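PDB 4FHO: internalin C2 from Listeria monocytogenes serotype 4b str. F2365, which probably takes part in adhesion to, or invasion of, host cells, as a leucine-rich-repeat member of the internalin family. Local coordinates for residues A[120-125]-A[142-147]; A[74-79]-A[96-101]; A[162-167]-A[184-189]. All coordinates share one frame; numbering follows the deposited sequence.

Interaction 1: residues A[120-125]-A[142-147]; sequences LTSTQI and LDLNQI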
loop_
_atom_site.group_PDB
_atom_site.type_symbol
_atom_site.label_atom_id
_atom_site.label_comp_id
_atom_site.label_asym_id
_atom_site.label_seq_id
_atom_site.Cartn_x
_atom_site.Cartn_y
_atom_site.Cartn_z
ATOM N N LEU A 120 0.160 -3.216 -1.616
ATOM C CA LEU A 120 1.105 -3.543 -2.685
ATOM C C LEU A 120 1.103 -5.044 -3.039
ATOM O O LEU A 120 2.091 -5.574 -3.568
ATOM C CB LEU A 120 2.512 -3.048 -2.314
ATOM C CG LEU A 120 2.657 -1.541 -2.104
ATOM C CD1 LEU A 120 4.027 -1.281 -1.489
ATOM C CD2 LEU A 120 2.431 -0.744 -3.396
ATOM N N THR A 121 -0.042 -5.703 -2.802
ATOM C CA THR A 121 -0.268 -7.099 -3.188
ATOM C C THR A 121 -0.041 -7.314 -4.693
ATOM O O THR A 121 -0.550 -6.561 -5.471
ATOM C CB THR A 121 -1.692 -7.552 -2.802
ATOM O OG1 THR A 121 -1.894 -7.340 -1.384
ATOM C CG2 THR A 121 -1.922 -9.026 -3.178
ATOM N N SER A 122 0.764 -8.304 -5.067
ATOM C CA SER A 122 0.968 -8.698 -6.483
ATOM C C SER A 122 1.418 -7.528 -7.352
ATOM O O SER A 122 0.763 -7.210 -8.340
ATOM C CB SER A 122 -0.320 -9.332 -7.062
ATOM O OG SER A 122 -0.761 -10.399 -6.263
ATOM N N THR A 123 2.452 -6.819 -6.902
ATOM C CA THR A 123 3.017 -5.674 -7.639
ATOM C C THR A 123 4.381 -5.956 -8.266
ATOM O O THR A 123 5.021 -5.042 -8.798
ATOM C CB THR A 123 2.996 -4.391 -6.795
ATOM O OG1 THR A 123 3.687 -4.592 -5.561
ATOM C CG2 THR A 123 1.520 -4.001 -6.505
ATOM N N GLN A 124 4.783 -7.231 -8.258
ATOM C CA GLN A 124 6.074 -7.687 -8.781
ATOM C C GLN A 124 7.262 -6.968 -8.143
ATOM O O GLN A 124 8.275 -6.753 -8.807
ATOM C CB GLN A 124 6.137 -7.545 -10.318
ATOM C CG GLN A 124 4.992 -8.211 -11.052
ATOM C CD GLN A 124 5.018 -7.992 -12.557
ATOM O OE1 GLN A 124 6.067 -7.796 -13.155
ATOM N NE2 GLN A 124 3.866 -8.036 -13.158
ATOM N N ILE A 125 7.152 -6.622 -6.864
ATOM C CA ILE A 125 8.258 -5.984 -6.132
ATOM C C ILE A 125 9.141 -7.036 -5.464
ATOM O O ILE A 125 8.684 -8.133 -5.094
ATOM C CB ILE A 125 7.777 -4.857 -5.159
ATOM C CG1 ILE A 125 6.879 -5.363 -4.022
ATOM C CG2 ILE A 125 7.067 -3.760 -5.961
ATOM C CD1 ILE A 125 6.411 -4.268 -3.072
ATOM N N LEU A 142 1.809 -6.690 1.646
ATOM C CA LEU A 142 2.947 -6.992 0.774
ATOM C C LEU A 142 2.882 -8.391 0.137
ATOM O O LEU A 142 3.879 -8.874 -0.377
ATOM C CB LEU A 142 4.229 -6.835 1.596
ATOM C CG LEU A 142 4.575 -5.406 2.034
ATOM C CD1 LEU A 142 5.842 -5.385 2.897
ATOM C CD2 LEU A 142 4.745 -4.438 0.868
ATOM N N ASP A 143 1.691 -8.994 0.111
ATOM C CA ASP A 143 1.505 -10.396 -0.298
ATOM C C ASP A 143 1.750 -10.615 -1.772
ATOM O O ASP A 143 1.524 -9.715 -2.554
ATOM C CB ASP A 143 0.069 -10.867 -0.026
ATOM C CG ASP A 143 -0.329 -10.655 1.403
ATOM O OD1 ASP A 143 -0.025 -11.513 2.243
ATOM O OD2 ASP A 143 -0.875 -9.576 1.687
ATOM N N LEU A 144 2.208 -11.815 -2.127
ATOM C CA LEU A 144 2.300 -12.263 -3.533
ATOM C C LEU A 144 3.333 -11.433 -4.344
ATOM O O LEU A 144 3.084 -11.014 -5.465
ATOM C CB LEU A 144 0.914 -12.298 -4.192
ATOM C CG LEU A 144 -0.134 -13.216 -3.516
ATOM C CD1 LEU A 144 -1.578 -12.785 -3.799
ATOM C CD2 LEU A 144 0.123 -14.612 -4.025
ATOM N N ASN A 145 4.475 -11.193 -3.726
ATOM C CA ASN A 145 5.625 -10.543 -4.335
ATOM C C ASN A 145 6.828 -11.495 -4.216
ATOM O O ASN A 145 6.645 -12.708 -4.064
ATOM C CB ASN A 145 5.788 -9.171 -3.661
ATOM C CG ASN A 145 4.703 -8.196 -4.087
ATOM O OD1 ASN A 145 4.560 -7.922 -5.253
ATOM N ND2 ASN A 145 3.924 -7.698 -3.140
ATOM N N GLN A 146 8.049 -10.984 -4.335
ATOM C CA GLN A 146 9.257 -11.797 -4.137
ATOM C C GLN A 146 10.194 -11.080 -3.170
ATOM O O GLN A 146 11.379 -10.935 -3.432
ATOM C CB GLN A 146 9.922 -12.100 -5.489
ATOM C CG GLN A 146 9.001 -12.872 -6.430
ATOM C CD GLN A 146 9.600 -13.184 -7.787
ATOM O OE1 GLN A 146 10.819 -13.233 -7.958
ATOM N NE2 GLN A 146 8.731 -13.403 -8.766
ATOM N N ILE A 147 9.629 -10.655 -2.039
ATOM C CA ILE A 147 10.330 -9.899 -1.017
ATOM C C ILE A 147 11.055 -10.887 -0.102
ATOM O O ILE A 147 10.488 -11.901 0.319
ATOM C CB ILE A 147 9.360 -9.027 -0.180
ATOM C CG1 ILE A 147 8.699 -7.950 -1.073
ATOM C CG2 ILE A 147 10.092 -8.373 1.011
ATOM C CD1 ILE A 147 7.400 -7.407 -0.516
HETATM O O HOH W 1 -3.154 -9.308 0.056
HETATM O O HOH W 2 4.052 -9.994 -7.805
#
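Residues 120-125 and 142-147 follow neighbouring parallel strands and run alongside each other without regular secondary structure, with the CA atoms of Thr121 and Asp143 4.7 Å apart. Two backbone bonds tie them, each with its donor nearly along the C=O axis of the acceptor: Ser122 N to Asp143 O, and Gln146 N to Ile125 O at 3.0 Å with a nearly straight N-H (170°). Between these ties lies the buried side chain of Asn145. Its CG stands anti to the carbonyl carbon (chi1 -72°), which aims the amide at the opposing loop. Asn145 ND2 donates to Leu120 O at 2.8 Å and to Leu142 O of its own segment, both acceptors lying close to the amide plane. Asn145 OD1 takes Thr123 N on an in-plane lone pair at 2.9 Å and, more weakly, Ile125 N. Such an amide, stitching one coil's backbone to the next, is one rung of the asparagine ladder of leucine-rich repeats. Thr123, 22 residues before Asn145, holds the equivalent position, and its OG1 donates to the same Leu120 O, so two side-chain donors grip that carbonyl. The CG1 of Ile125 packs 3.6 Å from Asn145 CG, crossing it obliquely. On the interior side, Leu120 CD1 lies beside Leu142 CD2 at 4.0 Å, and Ile147 CD1 reaches the CG1 of Ile125. Toward the outer edge, Leu144 leans its CB over Ser122 OG at 3.3 Å. A water donates to both Thr121 OG1 and Asp143 OD2, atoms that also bond to Asp119 and Ser163 respectively.

Interaction 2: residues A[74-79]-A[96-101]; sequences LELKDN and LELSGN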
loop_
_atom_site.group_PDB
_atom_site.type_symbol
_atom_site.label_atom_id
_atom_site.label_comp_id
_atom_site.label_asym_id
_atom_site.label_seq_id
_atom_site.Cartn_x
_atom_site.Cartn_y
_atom_site.Cartn_z
ATOM N N LEU A 74 -6.883 6.651 -2.833
ATOM C CA LEU A 74 -6.694 6.283 -4.232
ATOM C C LEU A 74 -6.791 4.762 -4.362
ATOM O O LEU A 74 -5.986 4.040 -3.792
ATOM C CB LEU A 74 -5.340 6.825 -4.747
ATOM C CG LEU A 74 -5.067 6.756 -6.251
ATOM C CD1 LEU A 74 -6.163 7.406 -7.107
ATOM C CD2 LEU A 74 -3.720 7.388 -6.537
ATOM N N GLU A 75 -7.801 4.307 -5.101
ATOM C CA GLU A 75 -8.122 2.900 -5.255
ATOM C C GLU A 75 -7.883 2.561 -6.724
ATOM O O GLU A 75 -8.697 2.912 -7.595
ATOM C CB GLU A 75 -9.572 2.640 -4.817
ATOM C CG GLU A 75 -9.838 2.971 -3.357
ATOM C CD GLU A 75 -11.295 2.772 -2.926
ATOM O OE1 GLU A 75 -12.217 2.790 -3.779
ATOM O OE2 GLU A 75 -11.514 2.607 -1.705
ATOM N N LEU A 76 -6.761 1.892 -6.987
ATOM C CA LEU A 76 -6.317 1.582 -8.351
ATOM C C LEU A 76 -5.956 0.109 -8.522
ATOM O O LEU A 76 -5.149 -0.240 -9.407
ATOM C CB LEU A 76 -5.151 2.495 -8.732
ATOM C CG LEU A 76 -5.463 3.989 -8.878
ATOM C CD1 LEU A 76 -4.201 4.819 -9.089
ATOM C CD2 LEU A 76 -6.458 4.269 -9.992
ATOM N N LYS A 77 -6.598 -0.755 -7.723
ATOM C CA LYS A 77 -6.421 -2.209 -7.801
ATOM C C LYS A 77 -6.697 -2.773 -9.209
ATOM O O LYS A 77 -7.632 -2.344 -9.891
ATOM C CB LYS A 77 -7.284 -2.947 -6.738
ATOM C CG LYS A 77 -7.299 -4.471 -6.836
ATOM C CD LYS A 77 -7.994 -5.141 -5.648
ATOM C CE LYS A 77 -7.729 -6.639 -5.664
ATOM N NZ LYS A 77 -8.661 -7.403 -4.789
ATOM N N ASP A 78 -5.855 -3.728 -9.617
ATOM C CA ASP A 78 -6.048 -4.517 -10.850
ATOM C C ASP A 78 -6.065 -3.693 -12.131
ATOM O O ASP A 78 -6.870 -3.913 -13.000
ATOM C CB ASP A 78 -7.276 -5.428 -10.732
ATOM C CG ASP A 78 -7.085 -6.554 -9.712
ATOM O OD1 ASP A 78 -5.937 -6.940 -9.414
ATOM O OD2 ASP A 78 -8.110 -7.068 -9.232
ATOM N N ASN A 79 -5.151 -2.730 -12.206
ATOM C CA ASN A 79 -4.901 -1.965 -13.420
ATOM C C ASN A 79 -3.519 -2.377 -13.953
ATOM O O ASN A 79 -2.932 -3.350 -13.455
ATOM C CB ASN A 79 -5.067 -0.477 -13.108
ATOM C CG ASN A 79 -6.539 -0.087 -12.947
ATOM O OD1 ASN A 79 -7.326 -0.263 -13.862
ATOM N ND2 ASN A 79 -6.918 0.360 -11.768
ATOM N N LEU A 96 -3.703 4.211 -0.135
ATOM C CA LEU A 96 -3.206 3.943 -1.497
ATOM C C LEU A 96 -3.307 2.440 -1.801
ATOM O O LEU A 96 -2.643 1.645 -1.157
ATOM C CB LEU A 96 -1.767 4.437 -1.632
ATOM C CG LEU A 96 -1.086 4.327 -2.987
ATOM C CD1 LEU A 96 -1.883 4.987 -4.116
ATOM C CD2 LEU A 96 0.300 4.935 -2.843
ATOM N N GLU A 97 -4.161 2.077 -2.759
ATOM C CA GLU A 97 -4.404 0.676 -3.135
ATOM C C GLU A 97 -3.926 0.476 -4.560
ATOM O O GLU A 97 -4.548 0.957 -5.508
ATOM C CB GLU A 97 -5.884 0.311 -3.001
ATOM C CG GLU A 97 -6.402 0.372 -1.558
ATOM C CD GLU A 97 -7.912 0.112 -1.439
ATOM O OE1 GLU A 97 -8.471 -0.686 -2.227
ATOM O OE2 GLU A 97 -8.546 0.707 -0.548
ATOM N N LEU A 98 -2.801 -0.224 -4.694
ATOM C CA LEU A 98 -2.147 -0.476 -5.973
ATOM C C LEU A 98 -1.997 -1.947 -6.319
ATOM O O LEU A 98 -1.279 -2.281 -7.275
ATOM C CB LEU A 98 -0.791 0.228 -5.965
ATOM C CG LEU A 98 -0.820 1.753 -5.994
ATOM C CD1 LEU A 98 0.598 2.259 -5.814
ATOM C CD2 LEU A 98 -1.424 2.254 -7.301
ATOM N N SER A 99 -2.694 -2.812 -5.572
ATOM C CA SER A 99 -2.704 -4.272 -5.767
ATOM C C SER A 99 -2.893 -4.706 -7.239
ATOM O O SER A 99 -3.771 -4.196 -7.912
ATOM C CB SER A 99 -3.822 -4.890 -4.903
ATOM O OG SER A 99 -4.059 -6.252 -5.235
ATOM N N GLY A 100 -2.065 -5.638 -7.709
ATOM C CA GLY A 100 -2.167 -6.186 -9.070
ATOM C C GLY A 100 -1.464 -5.408 -10.184
ATOM O O GLY A 100 -1.361 -5.918 -11.293
ATOM N N ASN A 101 -0.979 -4.190 -9.904
ATOM C CA ASN A 101 -0.320 -3.367 -10.903
ATOM C C ASN A 101 1.128 -3.805 -11.078
ATOM O O ASN A 101 1.790 -4.074 -10.095
ATOM C CB ASN A 101 -0.358 -1.866 -10.537
ATOM C CG ASN A 101 -1.733 -1.256 -10.721
ATOM O OD1 ASN A 101 -2.118 -0.893 -11.829
ATOM N ND2 ASN A 101 -2.489 -1.149 -9.631
HETATM O O HOH W 3 -8.587 -0.493 -5.255
HETATM O O HOH W 4 -4.599 -8.102 -7.166
#
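Glu97 buries more surface against the facing segment than any other residue here, and its backbone also carries the strand pairing of 74-79 with 96-101. Glu97 N donates to Leu74 O nearly along the C=O axis at 2.9 Å, while its O accepts Leu76 N; together with the Leu74-Leu96 and Glu75-Glu97 bridges this defines a parallel pair. The Glu97 side chain runs extended, side by side with Glu75, so that its carboxylate lies against Glu75 CG. Glu75 OE2 and Glu97 OE2 stand 3.7 Å apart, with the carboxylate planes turned 47° to each other. Because Glu95 adds a third acid close by, the cluster could raise the pKa of one of them. A water donates to Glu97 OE1 and accepts from Lys77 N. Leu74, on the other face of the sheet, has CG anti to its backbone N (chi1 -170°), which lays CD2 3.9 Å from Leu96 CD1. The two faces are those of a leucine-rich-repeat solenoid: leucines line the interior, and the glutamates stand on the strand surface that is concave in this fold. Lys77 leaves the strand region fully extended, its CG anti to the backbone N, and passes its CE 3.7 Å from Ser99 OG. The chain beyond it is tied by Asp78 N to Ser99 O at 2.7 Å, almost linear. Leu98 to Asn101 form a type II turn, with Gly100 at positive phi (85°) in its third position. The turn ends at Asn101, whose ND2 bonds to Leu98 O and crosses to Leu76 O at 2.8 Å, where Asn79 ND2 also donates, an amide that bonds to Ala54 O as well.

Interaction 3: residues A[162-167]-A[184-189]; sequences LSIGNN and LRADDN. With SO4 (sulfate ion), chain C.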
loop_
_atom_site.group_PDB
_atom_site.type_symbol
_atom_site.label_atom_id
_atom_site.label_comp_id
_atom_site.label_asym_id
_atom_site.label_seq_id
_atom_site.Cartn_x
_atom_site.Cartn_y
_atom_site.Cartn_z
ATOM N N LEU A 162 -0.031 -6.344 9.277
ATOM C CA LEU A 162 1.035 -6.621 8.302
ATOM C C LEU A 162 0.748 -7.949 7.618
ATOM O O LEU A 162 0.661 -8.973 8.282
ATOM C CB LEU A 162 2.413 -6.662 8.966
ATOM C CG LEU A 162 3.648 -6.978 8.096
ATOM C CD1 LEU A 162 3.780 -6.025 6.901
ATOM C CD2 LEU A 162 4.937 -6.975 8.908
ATOM N N SER A 163 0.654 -7.923 6.290
ATOM C CA SER A 163 0.435 -9.106 5.497
ATOM C C SER A 163 1.612 -9.269 4.539
ATOM O O SER A 163 1.827 -8.424 3.678
ATOM C CB SER A 163 -0.890 -8.951 4.761
ATOM O OG SER A 163 -1.308 -10.167 4.239
ATOM N N ILE A 164 2.352 -10.368 4.696
ATOM C CA ILE A 164 3.562 -10.678 3.919
ATOM C C ILE A 164 3.556 -12.100 3.337
ATOM O O ILE A 164 4.609 -12.626 2.974
ATOM C CB ILE A 164 4.843 -10.450 4.763
ATOM C CG1 ILE A 164 4.816 -11.270 6.059
ATOM C CG2 ILE A 164 5.030 -8.962 5.057
ATOM C CD1 ILE A 164 6.169 -11.374 6.736
ATOM N N GLY A 165 2.371 -12.692 3.177
ATOM C CA GLY A 165 2.234 -14.048 2.643
ATOM C C GLY A 165 2.695 -14.196 1.207
ATOM O O GLY A 165 2.710 -13.227 0.477
ATOM N N ASN A 166 3.141 -15.394 0.831
ATOM C CA ASN A 166 3.664 -15.677 -0.519
ATOM C C ASN A 166 4.813 -14.736 -0.910
ATOM O O ASN A 166 4.712 -13.975 -1.869
ATOM C CB ASN A 166 2.531 -15.661 -1.560
ATOM C CG ASN A 166 1.461 -16.690 -1.267
ATOM O OD1 ASN A 166 1.605 -17.852 -1.618
ATOM N ND2 ASN A 166 0.393 -16.268 -0.622
ATOM N N ASN A 167 5.847 -14.721 -0.076
ATOM C CA ASN A 167 7.096 -14.023 -0.364
ATOM C C ASN A 167 8.246 -15.018 -0.107
ATOM O O ASN A 167 8.003 -16.225 -0.115
ATOM C CB ASN A 167 7.137 -12.720 0.462
ATOM C CG ASN A 167 6.370 -11.594 -0.185
ATOM O OD1 ASN A 167 6.795 -11.084 -1.199
ATOM N ND2 ASN A 167 5.230 -11.206 0.389
ATOM N N LEU A 184 -0.496 -10.615 11.978
ATOM C CA LEU A 184 0.629 -10.940 11.117
ATOM C C LEU A 184 0.196 -12.108 10.263
ATOM O O LEU A 184 -0.024 -13.195 10.780
ATOM C CB LEU A 184 1.891 -11.307 11.894
ATOM C CG LEU A 184 3.102 -11.713 11.036
ATOM C CD1 LEU A 184 3.543 -10.563 10.132
ATOM C CD2 LEU A 184 4.268 -12.193 11.882
ATOM N N ARG A 185 0.091 -11.883 8.954
ATOM C CA ARG A 185 -0.205 -12.939 8.002
ATOM C C ARG A 185 1.041 -13.191 7.171
ATOM O O ARG A 185 1.486 -12.301 6.447
ATOM C CB ARG A 185 -1.378 -12.545 7.131
ATOM C CG ARG A 185 -2.690 -12.590 7.888
ATOM C CD ARG A 185 -3.813 -12.253 6.950
ATOM N NE ARG A 185 -5.107 -12.429 7.584
ATOM C CZ ARG A 185 -6.275 -12.343 6.954
ATOM N NH1 ARG A 185 -6.352 -12.059 5.645
ATOM N NH2 ARG A 185 -7.388 -12.518 7.647
ATOM N N ALA A 186 1.606 -14.391 7.307
ATOM C CA ALA A 186 2.894 -14.742 6.707
ATOM C C ALA A 186 2.936 -16.165 6.148
ATOM O O ALA A 186 4.006 -16.778 6.123
ATOM C CB ALA A 186 4.011 -14.516 7.718
ATOM N N ASP A 187 1.793 -16.648 5.627
ATOM C CA ASP A 187 1.730 -17.991 5.002
ATOM C C ASP A 187 2.655 -18.045 3.772
ATOM O O ASP A 187 2.679 -17.103 3.000
ATOM C CB ASP A 187 0.304 -18.359 4.544
ATOM C CG ASP A 187 -0.664 -18.630 5.701
ATOM O OD1 ASP A 187 -0.226 -18.777 6.856
ATOM O OD2 ASP A 187 -1.891 -18.730 5.449
ATOM N N ASP A 188 3.398 -19.146 3.616
ATOM C CA ASP A 188 4.193 -19.432 2.408
ATOM C C ASP A 188 5.372 -18.448 2.292
ATOM O O ASP A 188 5.394 -17.545 1.469
ATOM C CB ASP A 188 3.297 -19.529 1.142
ATOM C CG ASP A 188 4.021 -20.134 -0.077
ATOM O OD1 ASP A 188 5.240 -20.412 -0.047
ATOM O OD2 ASP A 188 3.353 -20.296 -1.114
ATOM N N ASN A 189 6.331 -18.659 3.180
ATOM C CA ASN A 189 7.573 -17.911 3.270
ATOM C C ASN A 189 8.694 -18.914 3.644
ATOM O O ASN A 189 8.507 -20.123 3.460
ATOM C CB ASN A 189 7.382 -16.763 4.272
ATOM C CG ASN A 189 6.813 -15.521 3.633
ATOM O OD1 ASN A 189 7.449 -14.907 2.767
ATOM N ND2 ASN A 189 5.631 -15.126 4.069
HETATM S S SO4 C . -9.704 -11.627 4.510
HETATM O O1 SO4 C . -10.432 -12.912 4.331
HETATM O O2 SO4 C . -8.436 -11.665 3.742
HETATM O O3 SO4 C . -10.529 -10.488 4.028
HETATM O O4 SO4 C . -9.414 -11.435 5.950
#
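The guanidinium of Arg185 meets a sulfate at its edge, with the sulfur in the plane of the group; Arg185 NH1 donates to sulfate O2 at 2.8 Å and NH2 to O4 at 2.9 Å. The ion probably comes from the crystallisation liquor, so this fork shows only that an anion can sit there. An extended chain carries the group out from the sheet, and NE makes a salt bridge to Glu205. Two other flat groups, the Asn166 amide and the Asp188 carboxylate, cross at the outer rim with their planes 69° apart. The two segments belong to successive coils of the leucine-rich-repeat solenoid, joined as parallel strands at 162-163 and 184-185. The evidence is the pair of bonds Arg185 N to Leu162 O and Ile164 N to Arg185 O, the latter 2.7 Å long and nearly along the C=O axis. Beyond the strands Asn166 N donates to Asp187 O at 2.8 Å. Gly165 CA lies only 3.1 Å from this Asp187 O, close packing in which a CB on residue 165 would sit tight against that oxygen. On the interior face, Leu162 and Leu184 both set CG anti to the backbone N and lie side by side. Ile164 turns CG1 between its N and carbonyl carbon (chi1 56°), bringing it 3.7 Å from Ala186 CB. The amides of Asn167 and Asn189 continue the asparagine ladder, Asn167 ND2 also reaching back to Leu142 O. Ile164 O is held by both ND2 atoms: Asn189 ND2 approaches at 2.9 Å, above the carbonyl plane, with the oxygen lying in its own amide plane.

Overall arrangement
All three contacts join neighbouring coils of one parallel-sheet solenoid, in the chain order interaction 2, interaction 1, interaction 3. Interactions 2 and 3 each include strand ends and therefore have backbone pairing, leucines inside and charged residues on the strand surface; the charges are acidic at Glu75 and Glu97 and basic at Arg185. Interaction 1 begins just past the strands, so fewer backbone bonds remain and an amide does more of the joining. Interaction 3 is the most buried of the three; the others are partly buried. Interaction 1 touches both neighbours, with Thr121 O probably accepting Gly100 N, whereas interactions 2 and 3 stay about 11 Å apart at their nearest atoms.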